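Local structure of aldo-keto reductase family 1 member C1 (Caenorhabditis elegans, 1QWK) at residues A[15-20]-A[75-80]; A[22-27]-A[297-302]; A[46-49]-A[54-57]. The protein probably reduces aldehydes and related carbonyl compounds at the expense of NADPH. All coordinates share one frame; numbering follows the deposited sequence.

The three contacts sample one eight-stranded parallel barrel at successive levels. Contact 1 packs the N-terminal hairpin strand 15-17 against strand 77-82. Contact 3, about 13 Å away between centres, lies where strand 45-47 runs into the loop before helix 55-68. The two are joined by Thr79 O with Thr48 N (2.9 Å) and by Thr80 OG1 with Glu55 OE2 (2.6 Å), both probable hydrogen bonds. Contact 2 brings a C-terminal loop to Trp24, and Thr23 OG1, 2.7 Å from Asp47 O, ties its 22-27 segment to contact 3. Contacts 2 and 3 both adjoin Tyr52, the predicted proton donor; nearest side-chain atoms of Trp24 and Ala49 each lie about 3 Å from the Tyr52 side chain.

Contact 1: A[15-20]-A[75-80]; sequences EMPVIG and ELFITT
Phe77 meets the 15-17 strand along nearly the whole length of its side chain. CB lies against the ring of Pro17, 3.5 Å from CD, and the same proline carbon stays close to Phe77 CG. One step further out, Phe77 CD1 approaches the backbone oxygen Glu15 O at 3.4 Å, an oblique contact that Phe77 CE1 shares while it also reaches Met16 CA at 3.8 Å. At the tip, CZ sits beneath the methionine side chain, 3.8 Å from Met16 CG. This methylene makes a CH-pi contact over one face, 4.0 Å from the ring centroid and only 17° off the normal. The sulfur is less centred: Met16 SD lies obliquely, 4.9 Å from that centroid, in a Met-aromatic contact. Met16 can lie across the ring because it leaves the backbone extended, CG anti to N (chi1 176°), and bends only at chi3. In the ring plane, the edge meets Thr79 OG1 from its own strand. Leu45 and Leu110, on the neighbouring barrel strands, also pack against Phe77. A serine in place of Phe77 would probably leave Met16 and Pro17 without their apolar mate and open a gap beneath the hairpin. The two strands run almost at right angles, at 82°, and share no hydrogen bonds; they meet through the Phe77 side chain, which packs on the proline, the methionine and the backbone of the 15-17 strand. This is the arrangement of aldo-keto reductases, in which an N-terminal beta hairpin, here strands 7-9 and 15-17, closes the bottom of the (alpha/beta)8 barrel.

Contact 2: A[22-27]-A[297-302]; sequences GTWQSS and RLFLQD
Phe299 N donates a hydrogen bond to Glu177 OE1, and Leu298 N does the same to OE2, so one carboxylate grips two consecutive backbone amides and anchors the loop from which the Phe299 ring extends to Trp24. The two side chains approach from opposite directions and meet at their far ends, where Phe299 CZ is 3.5 Å from Trp24 CH2. Beside this closest pair, Phe299 CE1 comes to 4.0 Å from Trp24 CZ3. The rings form an offset edge-to-face pair: the edge of Phe299 is directed at the face of the six-membered ring of Trp24, with planes at 82° and centroids 5.5 Å apart. This loop-to-loop pairing belongs to the C-terminal mouth of the barrel, where the C-terminal segment of aldo-keto reductases commonly helps to shape the substrate pocket. Trp24 also touches Tyr52, the predicted proton donor, which is consistent with a place in the wall of that pocket. On the face of the indole turned away from Phe299, Gln25 CG lies over the centre, 3.6 Å above the plane. The tryptophan itself stands on a type I turn, closed by Ser26 N and Thr23 O at 3.0 Å. With chi1 at 67°, its CG sits between the backbone N and the carbonyl carbon, which carries the indole out from the turn to meet Phe299.

Contact 3: A[46-49]-A[54-57]; sequences IDTA and NEEA
Thr48 turns OG1 anti to its own nitrogen (chi1 -172°), while Asn54 holds CG between its nitrogen and carbonyl carbon (chi1 63°); together these rotations bring the hydroxyl to the carboxamide oxygen, the two side chains passing in opposite directions. Thr48 OG1 donates to Asn54 OD1 at 2.7 Å, lying in the carbonyl plane with a C=O...donor angle of 149°. The bond uses the amide oxygen of a residue that stands at the N-cap position of helix 55-68 yet makes no capping bond with its side chain. Asn54 ND2, at the other end of the same group, has weak hydrogen bonds to Ser26 O and Thr23 OG1, which help to fix the amide flip. The contact thus ties the end of strand 45-47 to the start of the following helix, within the beta-alpha-beta crossover that leads on to the parallel strand 77-82 of the barrel. Glu55 adds a packing contact. Its CG packs 3.7 Å from Thr48 OG1 and 3.9 Å from Ala49 O, crossing the threonine side chain at about a right angle. Its carboxylate runs on past Ala49, with Glu55 CD 4.0 Å from Ala49 O, and OE2 is held by the hydroxyls of Thr80 and Ser99, which satisfy this buried oxygen. Lys81, predicted to lower the pKa of Tyr52, forms through NZ a salt bridge with Asp47 OD2 and a hydrogen bond with Thr48 O. Ala49 lies close to Tyr52, the predicted proton donor, and His114, a predicted substrate-binding residue; Asp47 probably completes with all three the tetrad known in this family.

Contact 1: A[15-20]-A[75-80]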
ATOM      1  N   GLU A  15      -2.913  13.197  -9.597  1.00 19.00           N
ATOM      2  CA  GLU A  15      -4.072  12.692  -8.860  1.00 21.29           C
ATOM      3  C   GLU A  15      -3.945  11.188  -8.620  1.00 19.78           C
ATOM      4  O   GLU A  15      -3.801  10.415  -9.567  1.00 22.48           O
ATOM      5  CB  GLU A  15      -5.355  12.978  -9.647  1.00 22.51           C
ATOM      6  CG  GLU A  15      -5.762  14.444  -9.671  1.00 29.51           C
ATOM      7  CD  GLU A  15      -6.598  14.836  -8.466  1.00 36.04           C
ATOM      8  OE1 GLU A  15      -6.109  14.704  -7.323  1.00 37.79           O
ATOM      9  OE2 GLU A  15      -7.754  15.276  -8.663  1.00 39.98           O
ATOM     10  N   MET A  16      -3.999  10.776  -7.356  1.00 18.76           N
ATOM     11  CA  MET A  16      -3.888   9.362  -6.998  1.00 17.61           C
ATOM     12  C   MET A  16      -5.192   8.827  -6.406  1.00 18.10           C
ATOM     13  O   MET A  16      -5.663   9.321  -5.386  1.00 18.38           O
ATOM     14  CB  MET A  16      -2.754   9.166  -5.982  1.00 18.14           C
ATOM     15  CG  MET A  16      -2.608   7.735  -5.470  1.00 18.62           C
ATOM     16  SD  MET A  16      -1.256   7.540  -4.276  1.00 21.38           S
ATOM     17  CE  MET A  16      -1.991   8.288  -2.815  1.00 22.34           C
ATOM     18  N   PRO A  17      -5.793   7.804  -7.041  1.00 18.42           N
ATOM     19  CA  PRO A  17      -7.048   7.232  -6.532  1.00 17.50           C
ATOM     20  C   PRO A  17      -6.909   6.859  -5.056  1.00 18.90           C
ATOM     21  O   PRO A  17      -5.897   6.292  -4.652  1.00 17.90           O
ATOM     22  CB  PRO A  17      -7.257   6.011  -7.426  1.00 18.00           C
ATOM     23  CG  PRO A  17      -6.646   6.455  -8.741  1.00 18.28           C
ATOM     24  CD  PRO A  17      -5.369   7.135  -8.286  1.00 18.66           C
ATOM     25  N   VAL A  18      -7.936   7.170  -4.269  1.00 18.73           N
ATOM     26  CA  VAL A  18      -7.934   6.908  -2.832  1.00 19.06           C
ATOM     27  C   VAL A  18      -8.019   5.434  -2.455  1.00 18.65           C
ATOM     28  O   VAL A  18      -7.681   5.060  -1.333  1.00 18.78           O
ATOM     29  CB  VAL A  18      -9.083   7.656  -2.123  1.00 19.80           C
ATOM     30  CG1 VAL A  18      -8.927   9.158  -2.326  1.00 20.82           C
ATOM     31  CG2 VAL A  18     -10.427   7.179  -2.659  1.00 20.02           C
ATOM     32  N   ILE A  19      -8.491   4.600  -3.375  1.00 17.47           N
ATOM     33  CA  ILE A  19      -8.581   3.175  -3.107  1.00 17.87           C
ATOM     34  C   ILE A  19      -7.949   2.414  -4.261  1.00 18.31           C
ATOM     35  O   ILE A  19      -8.139   2.751  -5.430  1.00 19.42           O
ATOM     36  CB  ILE A  19     -10.050   2.716  -2.899  1.00 18.10           C
ATOM     37  CG1 ILE A  19     -10.092   1.209  -2.618  1.00 18.93           C
ATOM     38  CG2 ILE A  19     -10.897   3.078  -4.114  1.00 19.98           C
ATOM     39  CD1 ILE A  19     -11.460   0.712  -2.148  1.00 20.16           C
ATOM     40  N   GLY A  20      -7.162   1.402  -3.926  1.00 19.08           N
ATOM     41  CA  GLY A  20      -6.525   0.624  -4.963  1.00 19.51           C
ATOM     42  C   GLY A  20      -6.482  -0.833  -4.581  1.00 18.63           C
ATOM     43  O   GLY A  20      -6.785  -1.205  -3.445  1.00 18.46           O
ATOM     44  N   GLU A  75      -6.403   6.377 -17.551  1.00 27.17           N
ATOM     45  CA  GLU A  75      -7.405   6.241 -16.497  1.00 26.20           C
ATOM     46  C   GLU A  75      -6.944   5.361 -15.343  1.00 25.06           C
ATOM     47  O   GLU A  75      -7.592   5.313 -14.300  1.00 25.33           O
ATOM     48  CB  GLU A  75      -8.699   5.658 -17.068  1.00 26.91           C
ATOM     49  CG  GLU A  75      -9.411   6.556 -18.055  1.00 30.65           C
ATOM     50  CD  GLU A  75     -10.654   5.903 -18.621  1.00 33.28           C
ATOM     51  OE1 GLU A  75     -10.520   4.865 -19.305  1.00 33.19           O
ATOM     52  OE2 GLU A  75     -11.763   6.423 -18.381  1.00 37.87           O
ATOM     53  N   LEU A  76      -5.833   4.661 -15.540  1.00 23.09           N
ATOM     54  CA  LEU A  76      -5.299   3.775 -14.514  1.00 21.65           C
ATOM     55  C   LEU A  76      -4.066   4.351 -13.834  1.00 21.42           C
ATOM     56  O   LEU A  76      -3.228   4.983 -14.475  1.00 22.44           O
ATOM     57  CB  LEU A  76      -4.947   2.414 -15.118  1.00 22.21           C
ATOM     58  CG  LEU A  76      -6.095   1.532 -15.606  1.00 23.58           C
ATOM     59  CD1 LEU A  76      -5.520   0.260 -16.226  1.00 25.99           C
ATOM     60  CD2 LEU A  76      -7.018   1.178 -14.447  1.00 24.88           C
ATOM     61  N   PHE A  77      -3.972   4.130 -12.527  1.00 19.65           N
ATOM     62  CA  PHE A  77      -2.842   4.595 -11.735  1.00 17.69           C
ATOM     63  C   PHE A  77      -2.097   3.336 -11.310  1.00 17.15           C
ATOM     64  O   PHE A  77      -2.631   2.511 -10.563  1.00 15.40           O
ATOM     65  CB  PHE A  77      -3.331   5.359 -10.497  1.00 16.68           C
ATOM     66  CG  PHE A  77      -2.245   6.120  -9.776  1.00 16.86           C
ATOM     67  CD1 PHE A  77      -2.124   7.502  -9.931  1.00 17.03           C
ATOM     68  CD2 PHE A  77      -1.335   5.451  -8.957  1.00 17.05           C
ATOM     69  CE1 PHE A  77      -1.119   8.214  -9.276  1.00 16.55           C
ATOM     70  CE2 PHE A  77      -0.325   6.148  -8.296  1.00 16.98           C
ATOM     71  CZ  PHE A  77      -0.211   7.536  -8.458  1.00 17.05           C
ATOM     72  N   ILE A  78      -0.871   3.179 -11.800  1.00 17.03           N
ATOM     73  CA  ILE A  78      -0.061   2.004 -11.481  1.00 18.10           C
ATOM     74  C   ILE A  78       1.104   2.363 -10.559  1.00 17.24           C
ATOM     75  O   ILE A  78       1.899   3.248 -10.869  1.00 18.19           O
ATOM     76  CB  ILE A  78       0.521   1.361 -12.765  1.00 19.12           C
ATOM     77  CG1 ILE A  78      -0.611   1.038 -13.752  1.00 19.68           C
ATOM     78  CG2 ILE A  78       1.332   0.118 -12.408  1.00 20.57           C
ATOM     79  CD1 ILE A  78      -1.694   0.136 -13.198  1.00 21.38           C
ATOM     80  N   THR A  79       1.190   1.665  -9.432  1.00 16.94           N
ATOM     81  CA  THR A  79       2.253   1.876  -8.452  1.00 17.10           C
ATOM     82  C   THR A  79       3.121   0.630  -8.350  1.00 15.79           C
ATOM     83  O   THR A  79       2.596  -0.472  -8.284  1.00 16.80           O
ATOM     84  CB  THR A  79       1.689   2.097  -7.021  1.00 17.42           C
ATOM     85  OG1 THR A  79       0.886   3.274  -6.991  1.00 17.68           O
ATOM     86  CG2 THR A  79       2.831   2.220  -6.000  1.00 18.35           C
ATOM     87  N   THR A  80       4.438   0.792  -8.366  1.00 15.85           N
ATOM     88  CA  THR A  80       5.295  -0.356  -8.157  1.00 17.07           C
ATOM     89  C   THR A  80       6.417   0.079  -7.230  1.00 16.23           C
ATOM     90  O   THR A  80       6.582   1.275  -6.958  1.00 15.35           O
ATOM     91  CB  THR A  80       5.844  -0.985  -9.463  1.00 18.24           C
ATOM     92  OG1 THR A  80       6.368  -2.285  -9.155  1.00 19.68           O
ATOM     93  CG2 THR A  80       6.948  -0.141 -10.070  1.00 19.97           C
TER

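Contact 2: A[22-27]-A[297-302]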
ATOM      1  N   GLY A  22      -4.462  -3.968  -3.658  1.00 18.84           N
ATOM      2  CA  GLY A  22      -3.156  -4.345  -3.149  1.00 20.07           C
ATOM      3  C   GLY A  22      -2.912  -5.758  -3.638  1.00 21.52           C
ATOM      4  O   GLY A  22      -3.736  -6.642  -3.397  1.00 24.87           O
ATOM      5  N   THR A  23      -1.796  -5.986  -4.323  1.00 20.16           N
ATOM      6  CA  THR A  23      -1.508  -7.313  -4.865  1.00 21.17           C
ATOM      7  C   THR A  23      -0.448  -8.143  -4.136  1.00 24.13           C
ATOM      8  O   THR A  23      -0.073  -9.205  -4.622  1.00 23.42           O
ATOM      9  CB  THR A  23      -1.085  -7.222  -6.357  1.00 20.29           C
ATOM     10  OG1 THR A  23       0.165  -6.530  -6.465  1.00 20.98           O
ATOM     11  CG2 THR A  23      -2.144  -6.480  -7.169  1.00 20.22           C
ATOM     12  N   TRP A  24       0.017  -7.694  -2.973  1.00 26.82           N
ATOM     13  CA  TRP A  24       1.052  -8.445  -2.262  1.00 30.83           C
ATOM     14  C   TRP A  24       0.664  -9.875  -1.866  1.00 32.79           C
ATOM     15  O   TRP A  24       1.529 -10.687  -1.534  1.00 33.52           O
ATOM     16  CB  TRP A  24       1.521  -7.672  -1.022  1.00 32.53           C
ATOM     17  CG  TRP A  24       0.507  -7.526   0.070  1.00 35.28           C
ATOM     18  CD1 TRP A  24      -0.578  -6.698   0.083  1.00 36.45           C
ATOM     19  CD2 TRP A  24       0.504  -8.215   1.325  1.00 36.25           C
ATOM     20  NE1 TRP A  24      -1.257  -6.828   1.275  1.00 37.17           N
ATOM     21  CE2 TRP A  24      -0.612  -7.752   2.055  1.00 36.87           C
ATOM     22  CE3 TRP A  24       1.341  -9.178   1.905  1.00 36.66           C
ATOM     23  CZ2 TRP A  24      -0.915  -8.222   3.337  1.00 37.55           C
ATOM     24  CZ3 TRP A  24       1.039  -9.646   3.182  1.00 35.84           C
ATOM     25  CH2 TRP A  24      -0.081  -9.165   3.882  1.00 36.21           C
ATOM     26  N   GLN A  25      -0.628 -10.181  -1.908  1.00 34.22           N
ATOM     27  CA  GLN A  25      -1.123 -11.513  -1.559  1.00 36.18           C
ATOM     28  C   GLN A  25      -1.738 -12.214  -2.765  1.00 37.66           C
ATOM     29  O   GLN A  25      -2.652 -13.026  -2.615  1.00 40.28           O
ATOM     30  CB  GLN A  25      -2.180 -11.411  -0.459  1.00 37.74           C
ATOM     31  CG  GLN A  25      -1.631 -11.345   0.952  1.00 39.08           C
ATOM     32  CD  GLN A  25      -1.023 -12.663   1.389  1.00 39.59           C
ATOM     33  OE1 GLN A  25      -1.657 -13.713   1.282  1.00 39.25           O
ATOM     34  NE2 GLN A  25       0.207 -12.615   1.889  1.00 41.07           N
ATOM     35  N   SER A  26      -1.242 -11.904  -3.959  1.00 35.79           N
ATOM     36  CA  SER A  26      -1.777 -12.504  -5.176  1.00 35.33           C
ATOM     37  C   SER A  26      -0.711 -13.124  -6.067  1.00 34.17           C
ATOM     38  O   SER A  26       0.297 -12.492  -6.379  1.00 34.96           O
ATOM     39  CB  SER A  26      -2.543 -11.451  -5.983  1.00 35.30           C
ATOM     40  OG  SER A  26      -3.588 -10.875  -5.218  1.00 37.33           O
ATOM     41  N   SER A  27      -0.941 -14.367  -6.475  1.00 33.05           N
ATOM     42  CA  SER A  27      -0.013 -15.063  -7.358  1.00 31.85           C
ATOM     43  C   SER A  27      -0.307 -14.572  -8.776  1.00 32.46           C
ATOM     44  O   SER A  27      -1.345 -13.960  -9.021  1.00 30.86           O
ATOM     45  CB  SER A  27      -0.250 -16.568  -7.284  1.00 32.23           C
ATOM     46  OG  SER A  27      -1.544 -16.886  -7.766  1.00 33.49           O
ATOM     47  N   ARG A 297       2.382  -3.018  15.982  1.00 20.74           N
ATOM     48  CA  ARG A 297       2.848  -3.222  14.616  1.00 19.37           C
ATOM     49  C   ARG A 297       2.787  -4.709  14.259  1.00 18.91           C
ATOM     50  O   ARG A 297       3.355  -5.546  14.960  1.00 18.36           O
ATOM     51  CB  ARG A 297       4.284  -2.708  14.488  1.00 18.78           C
ATOM     52  CG  ARG A 297       4.829  -2.708  13.074  1.00 18.04           C
ATOM     53  CD  ARG A 297       6.310  -2.378  13.070  1.00 16.83           C
ATOM     54  NE  ARG A 297       6.615  -1.041  13.574  1.00 17.91           N
ATOM     55  CZ  ARG A 297       6.404   0.087  12.901  1.00 17.25           C
ATOM     56  NH1 ARG A 297       5.872   0.053  11.687  1.00 17.80           N
ATOM     57  NH2 ARG A 297       6.765   1.255  13.425  1.00 18.68           N
ATOM     58  N   LEU A 298       2.096  -5.035  13.168  1.00 18.27           N
ATOM     59  CA  LEU A 298       1.955  -6.422  12.723  1.00 18.49           C
ATOM     60  C   LEU A 298       3.061  -6.849  11.769  1.00 18.79           C
ATOM     61  O   LEU A 298       3.445  -8.019  11.727  1.00 19.12           O
ATOM     62  CB  LEU A 298       0.607  -6.622  12.025  1.00 18.47           C
ATOM     63  CG  LEU A 298      -0.660  -6.344  12.839  1.00 21.51           C
ATOM     64  CD1 LEU A 298      -1.897  -6.586  11.980  1.00 22.43           C
ATOM     65  CD2 LEU A 298      -0.676  -7.240  14.067  1.00 21.72           C
ATOM     66  N   PHE A 299       3.555  -5.901  10.987  1.00 18.42           N
ATOM     67  CA  PHE A 299       4.613  -6.176  10.022  1.00 17.97           C
ATOM     68  C   PHE A 299       5.926  -5.569  10.498  1.00 17.88           C
ATOM     69  O   PHE A 299       6.228  -4.405  10.235  1.00 18.34           O
ATOM     70  CB  PHE A 299       4.208  -5.611   8.663  1.00 18.70           C
ATOM     71  CG  PHE A 299       3.034  -6.318   8.050  1.00 19.64           C
ATOM     72  CD1 PHE A 299       3.224  -7.419   7.224  1.00 23.44           C
ATOM     73  CD2 PHE A 299       1.735  -5.908   8.327  1.00 19.42           C
ATOM     74  CE1 PHE A 299       2.137  -8.104   6.676  1.00 26.52           C
ATOM     75  CE2 PHE A 299       0.639  -6.586   7.785  1.00 21.95           C
ATOM     76  CZ  PHE A 299       0.842  -7.686   6.960  1.00 24.47           C
ATOM     77  N   LEU A 300       6.707  -6.382  11.194  1.00 17.49           N
ATOM     78  CA  LEU A 300       7.975  -5.949  11.755  1.00 16.79           C
ATOM     79  C   LEU A 300       9.120  -5.803  10.752  1.00 17.18           C
ATOM     80  O   LEU A 300      10.122  -5.160  11.059  1.00 17.59           O
ATOM     81  CB  LEU A 300       8.391  -6.926  12.859  1.00 18.31           C
ATOM     82  CG  LEU A 300       7.312  -7.224  13.907  1.00 23.27           C
ATOM     83  CD1 LEU A 300       7.836  -8.247  14.901  1.00 24.07           C
ATOM     84  CD2 LEU A 300       6.913  -5.942  14.613  1.00 25.14           C
ATOM     85  N   GLN A 301       8.977  -6.391   9.565  1.00 18.01           N
ATOM     86  CA  GLN A 301      10.026  -6.324   8.548  1.00 17.95           C
ATOM     87  C   GLN A 301      11.373  -6.545   9.251  1.00 18.59           C
ATOM     88  O   GLN A 301      12.335  -5.808   9.013  1.00 18.25           O
ATOM     89  CB  GLN A 301      10.023  -4.947   7.859  1.00 18.76           C
ATOM     90  CG  GLN A 301       8.649  -4.467   7.390  1.00 19.82           C
ATOM     91  CD  GLN A 301       8.044  -5.341   6.293  1.00 20.68           C
ATOM     92  OE1 GLN A 301       8.662  -6.302   5.832  1.00 22.47           O
ATOM     93  NE2 GLN A 301       6.826  -5.002   5.869  1.00 20.49           N
ATOM     94  N   ASP A 302      11.434  -7.566  10.109  1.00 19.54           N
ATOM     95  CA  ASP A 302      12.639  -7.843  10.898  1.00 19.46           C
ATOM     96  C   ASP A 302      13.906  -8.264  10.163  1.00 19.20           C
ATOM     97  O   ASP A 302      14.966  -8.370  10.780  1.00 17.79           O
ATOM     98  CB  ASP A 302      12.339  -8.840  12.031  1.00 21.78           C
ATOM     99  CG  ASP A 302      11.830 -10.175  11.535  1.00 25.88           C
ATOM    100  OD1 ASP A 302      12.204 -10.592  10.423  1.00 27.00           O
ATOM    101  OD2 ASP A 302      11.064 -10.822  12.282  1.00 31.86           O
TER

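Contact 3: A[46-49]-A[54-57]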
ATOM      1  N   ILE A  46      -3.725   0.185  -9.076  1.00 15.84           N
ATOM      2  CA  ILE A  46      -3.192  -1.157  -8.866  1.00 17.99           C
ATOM      3  C   ILE A  46      -1.817  -0.985  -8.229  1.00 17.00           C
ATOM      4  O   ILE A  46      -0.959  -0.281  -8.767  1.00 17.45           O
ATOM      5  CB  ILE A  46      -3.016  -1.938 -10.198  1.00 18.10           C
ATOM      6  CG1 ILE A  46      -4.360  -2.036 -10.938  1.00 21.62           C
ATOM      7  CG2 ILE A  46      -2.462  -3.334  -9.913  1.00 19.23           C
ATOM      8  CD1 ILE A  46      -5.492  -2.614 -10.108  1.00 24.09           C
ATOM      9  N   ASP A  47      -1.614  -1.622  -7.081  1.00 17.72           N
ATOM     10  CA  ASP A  47      -0.351  -1.527  -6.354  1.00 18.28           C
ATOM     11  C   ASP A  47       0.411  -2.842  -6.422  1.00 16.72           C
ATOM     12  O   ASP A  47      -0.109  -3.888  -6.035  1.00 18.53           O
ATOM     13  CB  ASP A  47      -0.619  -1.182  -4.886  1.00 20.69           C
ATOM     14  CG  ASP A  47       0.654  -0.951  -4.105  1.00 21.53           C
ATOM     15  OD1 ASP A  47       1.127   0.210  -4.061  1.00 23.26           O
ATOM     16  OD2 ASP A  47       1.200  -1.928  -3.552  1.00 23.43           O
ATOM     17  N   THR A  48       1.641  -2.785  -6.914  1.00 18.02           N
ATOM     18  CA  THR A  48       2.464  -3.975  -7.029  1.00 18.78           C
ATOM     19  C   THR A  48       3.885  -3.686  -6.555  1.00 18.93           C
ATOM     20  O   THR A  48       4.159  -2.618  -5.995  1.00 17.78           O
ATOM     21  CB  THR A  48       2.479  -4.486  -8.492  1.00 20.66           C
ATOM     22  OG1 THR A  48       3.145  -5.751  -8.555  1.00 24.41           O
ATOM     23  CG2 THR A  48       3.181  -3.494  -9.399  1.00 23.48           C
ATOM     24  N   ALA A  49       4.780  -4.642  -6.774  1.00 18.65           N
ATOM     25  CA  ALA A  49       6.173  -4.504  -6.366  1.00 19.33           C
ATOM     26  C   ALA A  49       7.001  -5.534  -7.110  1.00 19.31           C
ATOM     27  O   ALA A  49       6.527  -6.638  -7.380  1.00 20.93           O
ATOM     28  CB  ALA A  49       6.303  -4.723  -4.861  1.00 17.70           C
ATOM     29  N   ASN A  54       4.784 -10.590  -9.638  1.00 22.12           N
ATOM     30  CA  ASN A  54       3.501 -10.656 -10.332  1.00 21.96           C
ATOM     31  C   ASN A  54       3.296  -9.501 -11.310  1.00 22.25           C
ATOM     32  O   ASN A  54       2.199  -9.324 -11.839  1.00 23.25           O
ATOM     33  CB  ASN A  54       2.339 -10.694  -9.331  1.00 22.98           C
ATOM     34  CG  ASN A  54       2.247  -9.437  -8.484  1.00 22.87           C
ATOM     35  OD1 ASN A  54       2.848  -8.421  -8.802  1.00 23.60           O
ATOM     36  ND2 ASN A  54       1.472  -9.505  -7.401  1.00 24.58           N
ATOM     37  N   GLU A  55       4.347  -8.724 -11.559  1.00 21.63           N
ATOM     38  CA  GLU A  55       4.245  -7.590 -12.475  1.00 23.04           C
ATOM     39  C   GLU A  55       3.929  -8.032 -13.903  1.00 23.14           C
ATOM     40  O   GLU A  55       3.165  -7.373 -14.605  1.00 22.30           O
ATOM     41  CB  GLU A  55       5.544  -6.774 -12.468  1.00 23.89           C
ATOM     42  CG  GLU A  55       5.841  -6.073 -11.141  1.00 24.56           C
ATOM     43  CD  GLU A  55       7.185  -5.365 -11.146  1.00 24.48           C
ATOM     44  OE1 GLU A  55       8.196  -6.013 -11.496  1.00 25.01           O
ATOM     45  OE2 GLU A  55       7.237  -4.168 -10.793  1.00 25.38           O
ATOM     46  N   GLU A  56       4.511  -9.147 -14.331  1.00 23.65           N
ATOM     47  CA  GLU A  56       4.272  -9.644 -15.681  1.00 25.86           C
ATOM     48  C   GLU A  56       2.790  -9.986 -15.867  1.00 24.95           C
ATOM     49  O   GLU A  56       2.186  -9.660 -16.892  1.00 24.58           O
ATOM     50  CB  GLU A  56       5.149 -10.869 -15.945  1.00 28.84           C
ATOM     51  CG  GLU A  56       5.216 -11.301 -17.400  1.00 36.16           C
ATOM     52  CD  GLU A  56       6.251 -12.393 -17.624  1.00 39.18           C
ATOM     53  OE1 GLU A  56       7.454 -12.124 -17.414  1.00 42.79           O
ATOM     54  OE2 GLU A  56       5.864 -13.518 -18.002  1.00 42.55           O
ATOM     55  N   ALA A  57       2.206 -10.632 -14.863  1.00 23.45           N
ATOM     56  CA  ALA A  57       0.799 -11.008 -14.909  1.00 22.96           C
ATOM     57  C   ALA A  57      -0.079  -9.759 -14.927  1.00 23.19           C
ATOM     58  O   ALA A  57      -1.069  -9.693 -15.658  1.00 23.23           O
ATOM     59  CB  ALA A  57       0.452 -11.878 -13.707  1.00 21.81           C
TER